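Long-range contact in beta-n-acetylhexosaminidase (Streptococcus pneumoniae, PDB 4AZG), which probably hydrolyses terminal, non-reducing N-acetylhexosamine residues from glycans as a family 20 glycoside hydrolase: residues Tyr282-Lys287 against Leu327-Asp332. Numbering follows the deposited sequence.
Sequences YILGQK and LSIWAD. With OAN (O-(2-acetamido-2-deoxy D-glucopyranosylidene) amino-N-phenylcarbamate), chain C; EDO (1,2-ethanediol), chain K.
Tyr282 meets the strand through Ser328-Trp330 in parallel register, its N-H bonded to Ser328 O at 3.0 Å and its carbonyl taking the N-H of Trp330 in a nearly straight bond (N-H...O 175°). The tyrosine side chain lies on the same face of the sheet as Ile329, whose CD1 meets the ring at its edge. With CG anti to the backbone N (chi1 172°), the ring turns one face toward Leu284 N, and the phenol oxygen accepts the N-H of Gly285 at 3.1 Å and also hydrogen-bonds Glu342 of helix 340-352. Ile283 points to the other face, that of Trp330, and its CG1 packs 4.1 Å from Trp330 CB. Its CG2 branch leans on CB of Asp332, while CG1 and CD1 touch the hydroxymethyl group of bound OAN (PUGNAc, a hexosaminidase inhibitor). Leu284 closes the backbone ladder by donating its N-H to Trp330 O. Its side chain crosses that of Ile329 at about a right angle, Leu284 CD2 lying 3.7 Å from Ile329 CG2, and CD1 reaches Ala331 CB. A type II turn from Ile283 to Gln286 then leads the chain away.

These strands are joined through helix 295-304 as a beta-alpha-beta unit of the TIM-barrel catalytic domain, and their two faces do different work. On the largely apolar one, Tyr282 and Leu284 pack against Leu346 and Ile343 of helix 340-352, and Ile329 against strand 11-17. On the opposite face the sugar lies over the Trp330 indole, OAN CAE 3.6 Å above its plane and offset toward the rim. Asp332 OD1 accepts OAN OAK at 2.6 Å and OD2 accepts OAN OAM at 2.7 Å. The ladder thus fixes Trp330 at the strand end and probably helps to place Asp332, two residues on, for recognising the same sugar.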
loop_
_atom_site.group_PDB
_atom_site.type_symbol
_atom_site.label_atom_id
_atom_site.label_comp_id
_atom_site.label_asym_id
_atom_site.label_seq_id
_atom_site.Cartn_x
_atom_site.Cartn_y
_atom_site.Cartn_z
ATOM N N TYR A 282 1.994 1.766 12.886
ATOM C CA TYR A 282 2.240 0.770 13.916
ATOM C C TYR A 282 3.207 -0.284 13.380
ATOM O O TYR A 282 2.990 -0.854 12.321
ATOM C CB TYR A 282 0.940 0.140 14.468
ATOM C CG TYR A 282 1.238 -1.035 15.386
ATOM C CD1 TYR A 282 2.059 -0.877 16.517
ATOM C CD2 TYR A 282 0.778 -2.312 15.092
ATOM C CE1 TYR A 282 2.386 -1.955 17.331
ATOM C CE2 TYR A 282 1.094 -3.393 15.904
ATOM C CZ TYR A 282 1.900 -3.212 17.020
ATOM O OH TYR A 282 2.213 -4.285 17.829
ATOM N N ILE A 283 4.296 -0.507 14.113
ATOM C CA ILE A 283 5.328 -1.463 13.712
ATOM C C ILE A 283 5.118 -2.654 14.626
ATOM O O ILE A 283 5.124 -2.493 15.851
ATOM C CB ILE A 283 6.747 -0.895 13.922
ATOM C CG1 ILE A 283 7.016 0.246 12.958
ATOM C CG2 ILE A 283 7.838 -1.966 13.806
ATOM C CD1 ILE A 283 7.282 1.560 13.664
ATOM N N LEU A 284 4.912 -3.846 14.062
ATOM C CA LEU A 284 4.573 -4.982 14.915
ATOM C C LEU A 284 5.626 -5.115 16.008
ATOM O O LEU A 284 6.841 -5.083 15.720
ATOM C CB LEU A 284 4.468 -6.289 14.124
ATOM C CG LEU A 284 3.647 -6.351 12.824
ATOM C CD1 LEU A 284 3.848 -7.715 12.181
ATOM C CD2 LEU A 284 2.174 -6.076 13.092
ATOM N N GLY A 285 5.157 -5.244 17.252
ATOM C CA GLY A 285 6.013 -5.509 18.396
ATOM C C GLY A 285 6.669 -4.295 19.035
ATOM O O GLY A 285 7.353 -4.433 20.056
ATOM N N GLN A 286 6.469 -3.112 18.462
ATOM C CA GLN A 286 7.052 -1.880 19.008
ATOM C C GLN A 286 6.432 -1.530 20.374
ATOM O O GLN A 286 5.222 -1.329 20.479
ATOM C CB GLN A 286 6.862 -0.723 18.014
ATOM C CG GLN A 286 7.525 0.573 18.418
ATOM C CD GLN A 286 8.941 0.695 17.889
ATOM O OE1 GLN A 286 9.495 -0.259 17.353
ATOM N NE2 GLN A 286 9.533 1.886 18.022
ATOM N N LYS A 287 7.255 -1.474 21.417
ATOM C CA LYS A 287 6.757 -1.184 22.771
ATOM C C LYS A 287 6.717 0.333 23.032
ATOM O O LYS A 287 7.418 1.099 22.346
ATOM C CB LYS A 287 7.643 -1.854 23.835
ATOM C CG LYS A 287 8.019 -3.298 23.573
ATOM C CD LYS A 287 7.230 -4.271 24.435
ATOM C CE LYS A 287 7.813 -5.689 24.366
ATOM N NZ LYS A 287 9.312 -5.728 24.454
ATOM N N LEU A 327 -3.897 4.206 6.897
ATOM C CA LEU A 327 -3.234 3.796 8.153
ATOM C C LEU A 327 -2.304 2.602 7.866
ATOM O O LEU A 327 -2.694 1.655 7.171
ATOM C CB LEU A 327 -4.279 3.426 9.206
ATOM C CG LEU A 327 -3.795 3.023 10.595
ATOM C CD1 LEU A 327 -4.856 3.404 11.624
ATOM C CD2 LEU A 327 -3.476 1.538 10.654
ATOM N N SER A 328 -1.085 2.636 8.402
ATOM C CA SER A 328 -0.094 1.701 7.939
ATOM C C SER A 328 0.414 0.785 9.037
ATOM O O SER A 328 0.770 1.234 10.144
ATOM C CB SER A 328 1.065 2.441 7.243
ATOM O OG SER A 328 0.589 3.414 6.325
ATOM N N ILE A 329 0.455 -0.506 8.711
ATOM C CA ILE A 329 0.985 -1.537 9.600
ATOM C C ILE A 329 2.283 -2.043 8.980
ATOM O O ILE A 329 2.263 -2.579 7.865
ATOM C CB ILE A 329 0.022 -2.738 9.714
ATOM C CG1 ILE A 329 -1.398 -2.283 10.071
ATOM C CG2 ILE A 329 0.572 -3.775 10.689
ATOM C CD1 ILE A 329 -1.548 -1.598 11.434
ATOM N N TRP A 330 3.392 -1.897 9.707
ATOM C CA TRP A 330 4.725 -2.246 9.207
ATOM C C TRP A 330 5.344 -3.390 9.980
ATOM O O TRP A 330 4.969 -3.672 11.128
ATOM C CB TRP A 330 5.639 -1.042 9.297
ATOM C CG TRP A 330 5.152 0.150 8.513
ATOM C CD1 TRP A 330 4.496 1.276 8.997
ATOM C CD2 TRP A 330 5.284 0.376 7.064
ATOM N NE1 TRP A 330 4.202 2.157 7.979
ATOM C CE2 TRP A 330 4.654 1.672 6.792
ATOM C CE3 TRP A 330 5.812 -0.352 6.007
ATOM C CZ2 TRP A 330 4.608 2.212 5.511
ATOM C CZ3 TRP A 330 5.751 0.196 4.728
ATOM C CH2 TRP A 330 5.170 1.451 4.487
ATOM N N ALA A 331 6.309 -4.064 9.357
ATOM C CA ALA A 331 6.938 -5.224 9.992
ATOM C C ALA A 331 8.461 -5.123 9.980
ATOM O O ALA A 331 9.150 -6.095 9.682
ATOM C CB ALA A 331 6.452 -6.517 9.354
ATOM N N ASP A 332 8.967 -3.929 10.305
ATOM C CA ASP A 332 10.414 -3.640 10.441
ATOM C C ASP A 332 11.235 -4.793 11.013
ATOM O O ASP A 332 12.306 -5.118 10.494
ATOM C CB ASP A 332 10.623 -2.365 11.272
ATOM C CG ASP A 332 10.014 -1.143 10.607
ATOM O OD1 ASP A 332 8.997 -1.295 9.886
ATOM O OD2 ASP A 332 10.565 -0.027 10.779
HETATM C CAH OAN C . 7.295 5.040 3.691
HETATM C CAG OAN C . 7.746 4.423 5.020
HETATM O OAN OAN C . 6.987 4.391 5.999
HETATM N NAI OAN C . 8.972 3.893 4.975
HETATM C CAB OAN C . 9.631 3.208 6.098
HETATM C CAC OAN C . 9.017 1.800 6.258
HETATM O OAJ OAN C . 9.679 0.820 5.436
HETATM C CAD OAN C . 8.977 1.384 7.728
HETATM O OAK OAN C . 8.392 0.100 7.809
HETATM C CAE OAN C . 8.124 2.380 8.516
HETATM C CAF OAN C . 8.035 2.149 9.993
HETATM O OAM OAN C . 9.314 2.342 10.591
HETATM O OAL OAN C . 8.675 3.674 8.478
HETATM C CAA OAN C . 9.491 4.019 7.409
HETATM N NAY OAN C . 10.185 5.152 7.559
HETATM O OAQ OAN C . 10.012 5.761 8.784
HETATM C CAP OAN C . 11.005 6.641 9.094
HETATM O OAR OAN C . 10.818 7.513 9.946
HETATM N NAO OAN C . 12.147 6.504 8.415
HETATM C CAS OAN C . 13.229 7.301 8.496
HETATM C CAT OAN C . 13.559 8.076 7.365
HETATM C CAU OAN C . 14.664 8.919 7.369
HETATM C CAV OAN C . 15.456 8.976 8.512
HETATM C CAW OAN C . 15.145 8.205 9.652
HETATM C CAX OAN C . 14.027 7.360 9.655
HETATM C C1 EDO K . 2.170 -3.560 22.473
HETATM O O1 EDO K . 3.465 -3.376 23.080
HETATM C C2 EDO K . 2.213 -3.019 21.044
HETATM O O2 EDO K . 2.716 -1.673 21.057
#